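PDB 2C2I: RV0130, which probably catalyses the reversible hydration of (2E)-enoyl-CoA to (3R)-3-hydroxyacyl-CoA, working as a homodimer with the hotdog fold of the MaoC-like family. Local coordinates for residues Thr58-Gly63 / Pro97-Val102; Asn92-Pro97 / Cys141-Ile146; Val106-Ser111 / Val127-Glu132. All coordinates share one frame; numbering follows the deposited sequence.

Interaction 1: Thr58-Gly63 / Pro97-Val102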
loop_
_atom_site.group_PDB
_atom_site.type_symbol
_atom_site.label_atom_id
_atom_site.label_comp_id
_atom_site.label_asym_id
_atom_site.label_seq_id
_atom_site.Cartn_x
_atom_site.Cartn_y
_atom_site.Cartn_z
ATOM N N THR A 58 5.790 17.359 -13.285
ATOM C CA THR A 58 6.967 16.691 -12.762
ATOM C C THR A 58 6.483 15.317 -12.329
ATOM O O THR A 58 5.270 15.086 -12.295
ATOM C CB THR A 58 7.569 17.449 -11.543
ATOM O OG1 THR A 58 8.816 16.848 -11.163
ATOM C CG2 THR A 58 6.593 17.431 -10.342
ATOM N N THR A 59 7.417 14.433 -12.012
ATOM C CA THR A 59 7.075 13.080 -11.563
ATOM C C THR A 59 6.420 13.165 -10.186
ATOM O O THR A 59 6.780 14.038 -9.379
ATOM C CB THR A 59 8.293 12.131 -11.513
ATOM O OG1 THR A 59 9.414 12.763 -10.879
ATOM C CG2 THR A 59 8.699 11.684 -12.939
ATOM N N ILE A 60 5.470 12.265 -9.925
ATOM C CA ILE A 60 4.825 12.170 -8.603
ATOM C C ILE A 60 5.048 10.766 -8.011
ATOM O O ILE A 60 5.258 9.794 -8.757
ATOM C CB ILE A 60 3.296 12.552 -8.662
ATOM C CG1 ILE A 60 2.475 11.580 -9.524
ATOM C CG2 ILE A 60 3.078 13.989 -9.139
ATOM C CD1 ILE A 60 0.982 11.829 -9.470
ATOM N N ALA A 61 5.022 10.652 -6.683
ATOM C CA ALA A 61 5.164 9.359 -6.021
ATOM C C ALA A 61 3.978 8.446 -6.353
ATOM O O ALA A 61 2.900 8.903 -6.664
ATOM C CB ALA A 61 5.252 9.546 -4.490
ATOM N N HIS A 62 4.194 7.143 -6.246
ATOM C CA HIS A 62 3.091 6.185 -6.284
ATOM C C HIS A 62 2.284 6.391 -5.001
ATOM O O HIS A 62 2.873 6.502 -3.934
ATOM C CB HIS A 62 3.626 4.750 -6.238
ATOM C CG HIS A 62 4.534 4.380 -7.369
ATOM N ND1 HIS A 62 5.842 4.811 -7.450
ATOM C CD2 HIS A 62 4.347 3.542 -8.419
ATOM C CE1 HIS A 62 6.405 4.297 -8.531
ATOM N NE2 HIS A 62 5.515 3.529 -9.142
ATOM N N GLY A 63 0.966 6.468 -5.099
ATOM C CA GLY A 63 0.118 6.466 -3.882
ATOM C C GLY A 63 0.414 5.266 -2.991
ATOM O O GLY A 63 0.400 5.381 -1.736
ATOM N N PRO A 97 -5.657 12.684 -1.275
ATOM C CA PRO A 97 -6.224 13.954 -1.790
ATOM C C PRO A 97 -5.319 14.754 -2.736
ATOM O O PRO A 97 -5.813 15.336 -3.708
ATOM C CB PRO A 97 -6.531 14.737 -0.514
ATOM C CG PRO A 97 -6.852 13.606 0.516
ATOM C CD PRO A 97 -5.733 12.612 0.203
ATOM N N ALA A 98 -4.027 14.768 -2.466
ATOM C CA ALA A 98 -3.062 15.535 -3.267
ATOM C C ALA A 98 -1.879 14.660 -3.677
ATOM O O ALA A 98 -1.375 13.882 -2.873
ATOM C CB ALA A 98 -2.560 16.711 -2.479
ATOM N N PRO A 99 -1.402 14.820 -4.923
ATOM C CA PRO A 99 -0.186 14.116 -5.337
ATOM C C PRO A 99 1.067 14.572 -4.568
ATOM O O PRO A 99 1.089 15.647 -3.968
ATOM C CB PRO A 99 -0.052 14.465 -6.836
ATOM C CG PRO A 99 -1.399 14.921 -7.253
ATOM C CD PRO A 99 -1.982 15.611 -6.026
ATOM N N VAL A 100 2.086 13.729 -4.560
ATOM C CA VAL A 100 3.328 14.051 -3.905
ATOM C C VAL A 100 4.338 14.261 -5.029
ATOM O O VAL A 100 4.819 13.280 -5.611
ATOM C CB VAL A 100 3.780 12.911 -2.969
ATOM C CG1 VAL A 100 5.117 13.240 -2.295
ATOM C CG2 VAL A 100 2.691 12.614 -1.913
ATOM N N PRO A 101 4.645 15.534 -5.362
ATOM C CA PRO A 101 5.726 15.722 -6.333
ATOM C C PRO A 101 7.006 15.101 -5.811
ATOM O O PRO A 101 7.295 15.207 -4.622
ATOM C CB PRO A 101 5.867 17.257 -6.396
ATOM C CG PRO A 101 4.518 17.761 -6.018
ATOM C CD PRO A 101 4.067 16.824 -4.935
ATOM N N VAL A 102 7.768 14.442 -6.679
ATOM C CA VAL A 102 9.080 13.940 -6.306
ATOM C C VAL A 102 9.931 15.133 -5.843
ATOM O O VAL A 102 9.782 16.221 -6.381
ATOM C CB VAL A 102 9.760 13.188 -7.475
ATOM C CG1 VAL A 102 11.176 12.819 -7.104
ATOM C CG2 VAL A 102 8.988 11.917 -7.827
HETATM O O HOH W 1 1.429 11.166 -5.727
#
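Thr59 and Ala61 grip Val102 and Val100 through the backbone, forming an isolated beta bridge between two loops with Ile60 facing Pro101 at its middle. The N-H of Val102 points straight at Thr59 O (2.9 Å, 179° at the hydrogen), and the N-H of Ala61 gives a bond of 2.8 Å to Val100 O, lying in the plane of that carbonyl. The same Val100 O also receives a CA-H contact from Ile60 CA at 3.2 Å. Pro101 suits its place because this bridge asks no N-H of it.

Packing is tightest at Thr59 and Val102. With chi1 at 46°, Thr59 OG1 sits between its own backbone N and carbonyl carbon and lies 3.2 Å from Val102 CG2; its polar need is met by a hydrogen bond to Gln28 OE1. Ala61, small enough for the buried end, sets its CB 4.0 Å from Val100 CB, and both side chains also touch Thr66 of helix 63-68. Ile60, likewise buried, touches Pro99 CB with CD1 and CG2, each at 3.9 Å, and meets Ile87 of the second subunit.

The partly exposed side is looser: Thr58 CG2 only grazes Pro101 CB at 4.0 Å. Next to the Ala61-Val100 bond a water joins the loops, donating to Ala61 O and accepting from Val100 N.

Backbone polarity thus does the fixing and aliphatic groups the filling. Ile60 O accepts a hydrogen bond from His45 ND1, tying loop 58-63 to a probably catalytic residue. Both loops probably line the substrate site, and the bridge holds them together.

Interaction 2: Asn92-Pro97 / Cys141-Ile146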
loop_
_atom_site.group_PDB
_atom_site.type_symbol
_atom_site.label_atom_id
_atom_site.label_comp_id
_atom_site.label_asym_id
_atom_site.label_seq_id
_atom_site.Cartn_x
_atom_site.Cartn_y
_atom_site.Cartn_z
ATOM N N ASN A 92 -8.764 0.129 6.705
ATOM C CA ASN A 92 -10.203 0.316 6.605
ATOM C C ASN A 92 -10.591 1.340 5.545
ATOM O O ASN A 92 -11.655 1.233 4.937
ATOM C CB ASN A 92 -10.768 0.700 7.963
ATOM C CG ASN A 92 -10.670 -0.453 8.965
ATOM O OD1 ASN A 92 -10.698 -1.629 8.567
ATOM N ND2 ASN A 92 -10.522 -0.126 10.244
ATOM N N LYS A 93 -9.724 2.320 5.322
ATOM C CA LYS A 93 -9.968 3.343 4.272
ATOM C C LYS A 93 -8.682 4.092 4.018
ATOM O O LYS A 93 -7.904 4.333 4.950
ATOM C CB LYS A 93 -11.027 4.347 4.716
ATOM C CG LYS A 93 -11.582 5.203 3.571
ATOM C CD LYS A 93 -12.662 6.145 4.079
ATOM C CE LYS A 93 -13.034 7.139 2.981
ATOM N NZ LYS A 93 -14.193 7.987 3.377
ATOM N N VAL A 94 -8.450 4.455 2.758
ATOM C CA VAL A 94 -7.274 5.265 2.408
ATOM C C VAL A 94 -7.706 6.194 1.275
ATOM O O VAL A 94 -8.367 5.750 0.334
ATOM C CB VAL A 94 -6.071 4.403 1.868
ATOM C CG1 VAL A 94 -4.947 5.326 1.438
ATOM C CG2 VAL A 94 -5.567 3.321 2.935
ATOM N N ARG A 95 -7.288 7.457 1.357
ATOM C CA ARG A 95 -7.524 8.402 0.271
ATOM C C ARG A 95 -6.228 9.165 0.043
ATOM O O ARG A 95 -5.365 9.234 0.935
ATOM C CB ARG A 95 -8.700 9.341 0.593
ATOM C CG ARG A 95 -10.084 8.671 0.691
ATOM C CD ARG A 95 -10.553 8.154 -0.642
ATOM N NE ARG A 95 -11.900 7.612 -0.643
ATOM C CZ ARG A 95 -12.216 6.320 -0.477
ATOM N NH1 ARG A 95 -11.289 5.395 -0.209
ATOM N NH2 ARG A 95 -13.482 5.965 -0.556
ATOM N N PHE A 96 -6.052 9.675 -1.185
ATOM C CA PHE A 96 -4.836 10.394 -1.561
ATOM C C PHE A 96 -5.241 11.745 -2.141
ATOM O O PHE A 96 -5.217 11.931 -3.381
ATOM C CB PHE A 96 -4.041 9.606 -2.619
ATOM C CG PHE A 96 -3.592 8.238 -2.161
ATOM C CD1 PHE A 96 -2.569 8.106 -1.234
ATOM C CD2 PHE A 96 -4.204 7.092 -2.654
ATOM C CE1 PHE A 96 -2.135 6.844 -0.811
ATOM C CE2 PHE A 96 -3.777 5.812 -2.239
ATOM C CZ PHE A 96 -2.756 5.688 -1.319
ATOM N N PRO A 97 -5.657 12.684 -1.275
ATOM C CA PRO A 97 -6.224 13.954 -1.790
ATOM C C PRO A 97 -5.319 14.754 -2.736
ATOM O O PRO A 97 -5.813 15.336 -3.708
ATOM C CB PRO A 97 -6.531 14.737 -0.514
ATOM C CG PRO A 97 -6.852 13.606 0.516
ATOM C CD PRO A 97 -5.733 12.612 0.203
ATOM N N CYS A 141 -2.154 11.812 2.058
ATOM C CA CYS A 141 -2.751 10.519 2.361
ATOM C C CYS A 141 -3.503 10.627 3.675
ATOM O O CYS A 141 -2.998 11.218 4.628
ATOM C CB CYS A 141 -1.643 9.476 2.469
ATOM S SG CYS A 141 -2.266 7.794 2.799
ATOM N N VAL A 142 -4.713 10.068 3.707
ATOM C CA VAL A 142 -5.491 9.915 4.933
ATOM C C VAL A 142 -5.820 8.423 4.993
ATOM O O VAL A 142 -6.473 7.896 4.098
ATOM C CB VAL A 142 -6.793 10.736 4.954
ATOM C CG1 VAL A 142 -7.505 10.589 6.317
ATOM C CG2 VAL A 142 -6.541 12.227 4.638
ATOM N N ALA A 143 -5.382 7.754 6.058
ATOM C CA ALA A 143 -5.499 6.290 6.135
ATOM C C ALA A 143 -5.943 5.859 7.510
ATOM O O ALA A 143 -5.532 6.442 8.498
ATOM C CB ALA A 143 -4.159 5.631 5.827
ATOM N N GLU A 144 -6.782 4.843 7.559
ATOM C CA GLU A 144 -6.978 4.130 8.813
ATOM C C GLU A 144 -6.433 2.711 8.613
ATOM O O GLU A 144 -6.897 1.990 7.722
ATOM C CB GLU A 144 -8.453 4.100 9.176
ATOM C CG GLU A 144 -8.702 3.455 10.546
ATOM C CD GLU A 144 -10.154 3.548 10.921
ATOM O OE1 GLU A 144 -10.630 4.682 11.120
ATOM O OE2 GLU A 144 -10.844 2.520 10.957
ATOM N N SER A 145 -5.438 2.342 9.425
ATOM C CA SER A 145 -4.655 1.110 9.223
ATOM C C SER A 145 -4.742 0.235 10.475
ATOM O O SER A 145 -5.149 0.704 11.538
ATOM C CB SER A 145 -3.192 1.420 8.912
ATOM O OG SER A 145 -2.551 2.111 9.985
ATOM N N ILE A 146 -4.377 -1.033 10.323
ATOM C CA ILE A 146 -4.452 -1.982 11.422
ATOM C C ILE A 146 -3.098 -2.667 11.503
ATOM O O ILE A 146 -2.600 -3.239 10.515
ATOM C CB ILE A 146 -5.597 -3.002 11.246
ATOM C CG1 ILE A 146 -6.920 -2.248 10.980
ATOM C CG2 ILE A 146 -5.711 -3.882 12.484
ATOM C CD1 ILE A 146 -8.056 -3.100 10.420
#
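Asn92 meets Glu144 twice, once through the backbone and once through the side chain, at one end of an antiparallel strand pairing. Asn92 N donates to Glu144 O, Glu144 N to Lys93 O, and Arg95 and Val142 exchange a reciprocal pair of backbone bonds; Val94 and Ala143 form the non-hydrogen-bonded pair between the Lys93-Glu144 and Arg95-Val142 pairs.

Among polar side chains, Asn92 ND2 gives Glu144 OE2 a nearly straight bond of 2.8 Å. The oxygen lies in the amide plane and uses its anti lone pair, although amide and carboxylate planes stand 83° apart. An amide serves well here, since its other end, OD1, accepts from Arg95 NH2 of the second subunit. At the Asn92 end, Ile146 CD1 packs against the amide, 3.5 Å from Asn92 OD1, the two side chains crossing at about a right angle. Arg95 NH2 in turn bonds OD1 of Asn92 of the second subunit, the reciprocal of the first bond. Arg95 NH1 turns back to its own chain and bonds Val94 O at 3.0 Å from above the carbonyl plane, while Lys93 CE lies 3.6 Å over the centre of the guanidinium. Together these contacts should limit the rotation of the Arg95 head.

Apolar contacts fill the face of Val94 and Ala143, where Val94 CG2 lies 4.0 Å from Ala143 CB and Leu67 of helix 63-68 covers both. With SG anti to its backbone N (chi1 -178°), Cys141 sets the sulfur 3.9 Å from Val94 CG1. The same SG approaches the Phe96 ring obliquely, 3.7 Å from CE1, a sulfur-aromatic contact.

Val94 and Arg95 also pair antiparallel with a strand of the second subunit. The edge strand 86-95 is therefore the seam at which two hotdog sheets join into one continuous sheet, as is characteristic of hotdog dimers.

Interaction 3: Val106-Ser111 / Val127-Glu132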
loop_
_atom_site.group_PDB
_atom_site.type_symbol
_atom_site.label_atom_id
_atom_site.label_comp_id
_atom_site.label_asym_id
_atom_site.label_seq_id
_atom_site.Cartn_x
_atom_site.Cartn_y
_atom_site.Cartn_z
ATOM N N VAL A 106 7.263 15.193 3.140
ATOM C CA VAL A 106 6.027 14.707 3.738
ATOM C C VAL A 106 6.213 14.483 5.261
ATOM O O VAL A 106 7.310 14.225 5.741
ATOM C CB VAL A 106 5.552 13.382 3.059
ATOM C CG1 VAL A 106 5.247 13.615 1.576
ATOM C CG2 VAL A 106 6.608 12.286 3.235
ATOM N N ARG A 107 5.120 14.560 6.000
ATOM C CA ARG A 107 5.154 14.357 7.447
ATOM C C ARG A 107 3.796 13.802 7.871
ATOM O O ARG A 107 2.759 14.177 7.317
ATOM C CB ARG A 107 5.436 15.695 8.150
ATOM C CG ARG A 107 5.327 15.675 9.639
ATOM C CD ARG A 107 5.885 16.977 10.206
ATOM N NE ARG A 107 4.947 18.089 10.069
ATOM C CZ ARG A 107 5.123 19.269 10.664
ATOM N NH1 ARG A 107 6.200 19.472 11.415
ATOM N NH2 ARG A 107 4.228 20.234 10.515
ATOM N N ALA A 108 3.800 12.929 8.870
ATOM C CA ALA A 108 2.574 12.275 9.287
ATOM C C ALA A 108 2.212 12.617 10.738
ATOM O O ALA A 108 3.113 12.848 11.553
ATOM C CB ALA A 108 2.691 10.730 9.097
ATOM N N THR A 109 0.906 12.629 11.030
ATOM C CA THR A 109 0.363 12.692 12.390
ATOM C C THR A 109 -0.526 11.468 12.560
ATOM O O THR A 109 -1.335 11.201 11.690
ATOM C CB THR A 109 -0.542 13.927 12.525
ATOM O OG1 THR A 109 0.241 15.096 12.206
ATOM C CG2 THR A 109 -1.078 14.022 13.957
ATOM N N SER A 110 -0.382 10.726 13.661
ATOM C CA SER A 110 -1.250 9.558 13.894
ATOM C C SER A 110 -1.946 9.589 15.261
ATOM O O SER A 110 -1.408 10.144 16.234
ATOM C CB SER A 110 -0.441 8.256 13.778
ATOM O OG SER A 110 0.084 8.077 12.466
ATOM N N SER A 111 -3.106 8.946 15.332
ATOM C CA SER A 111 -3.850 8.779 16.589
ATOM C C SER A 111 -4.256 7.338 16.739
ATOM O O SER A 111 -4.478 6.646 15.737
ATOM C CB SER A 111 -5.125 9.625 16.563
ATOM O OG SER A 111 -4.799 10.972 16.276
ATOM N N VAL A 127 -5.183 2.513 13.718
ATOM C CA VAL A 127 -4.473 3.795 13.758
ATOM C C VAL A 127 -5.014 4.697 12.641
ATOM O O VAL A 127 -5.210 4.232 11.520
ATOM C CB VAL A 127 -2.952 3.593 13.584
ATOM C CG1 VAL A 127 -2.217 4.951 13.609
ATOM C CG2 VAL A 127 -2.354 2.655 14.682
ATOM N N SER A 128 -5.244 5.975 12.958
ATOM C CA SER A 128 -5.581 6.985 11.952
ATOM C C SER A 128 -4.347 7.817 11.644
ATOM O O SER A 128 -3.672 8.254 12.566
ATOM C CB SER A 128 -6.677 7.904 12.473
ATOM O OG SER A 128 -6.284 8.496 13.705
ATOM N N THR A 129 -4.047 8.037 10.360
ATOM C CA THR A 129 -2.868 8.818 9.994
ATOM C C THR A 129 -3.264 9.819 8.918
ATOM O O THR A 129 -4.070 9.514 8.029
ATOM C CB THR A 129 -1.678 7.934 9.494
ATOM O OG1 THR A 129 -1.329 6.942 10.487
ATOM C CG2 THR A 129 -0.438 8.762 9.221
ATOM N N THR A 130 -2.704 11.019 9.024
ATOM C CA THR A 130 -2.775 11.973 7.965
ATOM C C THR A 130 -1.357 12.257 7.577
ATOM O O THR A 130 -0.537 12.545 8.439
ATOM C CB THR A 130 -3.525 13.248 8.417
ATOM O OG1 THR A 130 -4.910 12.915 8.532
ATOM C CG2 THR A 130 -3.372 14.366 7.376
ATOM N N VAL A 131 -1.060 12.134 6.282
ATOM C CA VAL A 131 0.247 12.489 5.761
ATOM C C VAL A 131 0.085 13.820 5.021
ATOM O O VAL A 131 -0.661 13.905 4.036
ATOM C CB VAL A 131 0.818 11.403 4.790
ATOM C CG1 VAL A 131 2.244 11.745 4.371
ATOM C CG2 VAL A 131 0.818 10.026 5.443
ATOM N N GLU A 132 0.768 14.857 5.510
ATOM C CA GLU A 132 0.792 16.145 4.813
ATOM C C GLU A 132 1.982 16.211 3.879
ATOM O O GLU A 132 2.991 15.549 4.110
ATOM C CB GLU A 132 0.839 17.304 5.811
ATOM C CG GLU A 132 2.134 17.443 6.575
ATOM C CD GLU A 132 2.040 18.558 7.626
ATOM O OE1 GLU A 132 1.687 19.706 7.262
ATOM O OE2 GLU A 132 2.295 18.278 8.808
HETATM O O HOH W 2 0.771 15.459 9.395
HETATM O O HOH W 3 2.408 21.872 8.479
#
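Arg107 and Glu132 lie side by side, pointing the same way, and close a salt bridge on one face of an antiparallel hairpin. Arg107/Glu132, Thr109/Thr130 and Ser111/Ser128 each exchange two backbone hydrogen bonds; Ala108/Val131 and Ser110/Thr129 are the non-hydrogen-bonded pairs. The arginine chain leaves the strand extended and bends at chi3 (78°), which swings NE round. Both NE and NH2 then donate to the single oxygen Glu132 OE2, at 2.9 Å and 3.2 Å. The oxygen lies in the guanidinium plane, but both nitrogens reach it from the same side of the carboxylate plane. Glu132 has CG between its backbone N and carbonyl carbon (chi1 69°) and runs extended from there; a water donates to its OE1 at 2.6 Å.

The opposite face is buried and uses smaller groups. Ser110 and Thr129 both hold their oxygens anti to the carbonyl carbon, bringing Ser110 OG to 2.7 Å from Thr129 OG1 in a hydrogen bond. Gln74 NE2 also bonds Thr129 OG1, helping to satisfy the buried hydroxyls. Ala108 CB packs 3.7 Å from Thr129 CG2.

Helix 70-75 covers this inner face, touching Ala108, Ser110 and Val131, while strand 17-25 flanks segment 106-111 and strand 141-149 flanks segment 127-132.

How the interactions relate
Interactions 2 and 3 build the same antiparallel sheet, whose strands 141-149 and 122-133 are neighbours; Cys141 O and Val131 N probably hydrogen-bond between them. Interaction 3 lies closest to the centre of the chain, untouched by the second subunit, with a salt bridge on one face and buried hydroxyls on the other. Interactions 1 and 2 both touch that subunit: 2, at the sheet edge, through strand pairing and a dimer-facing network of Asn, Glu and Arg, 1 through packing. Peripheral interaction 1 holds loops, with an isolated bridge and aliphatic and proline packing. It shares Pro97 with interaction 2, whose Phe96 packs on Gly63, and reaches interaction 3 where Val100 meets Val106.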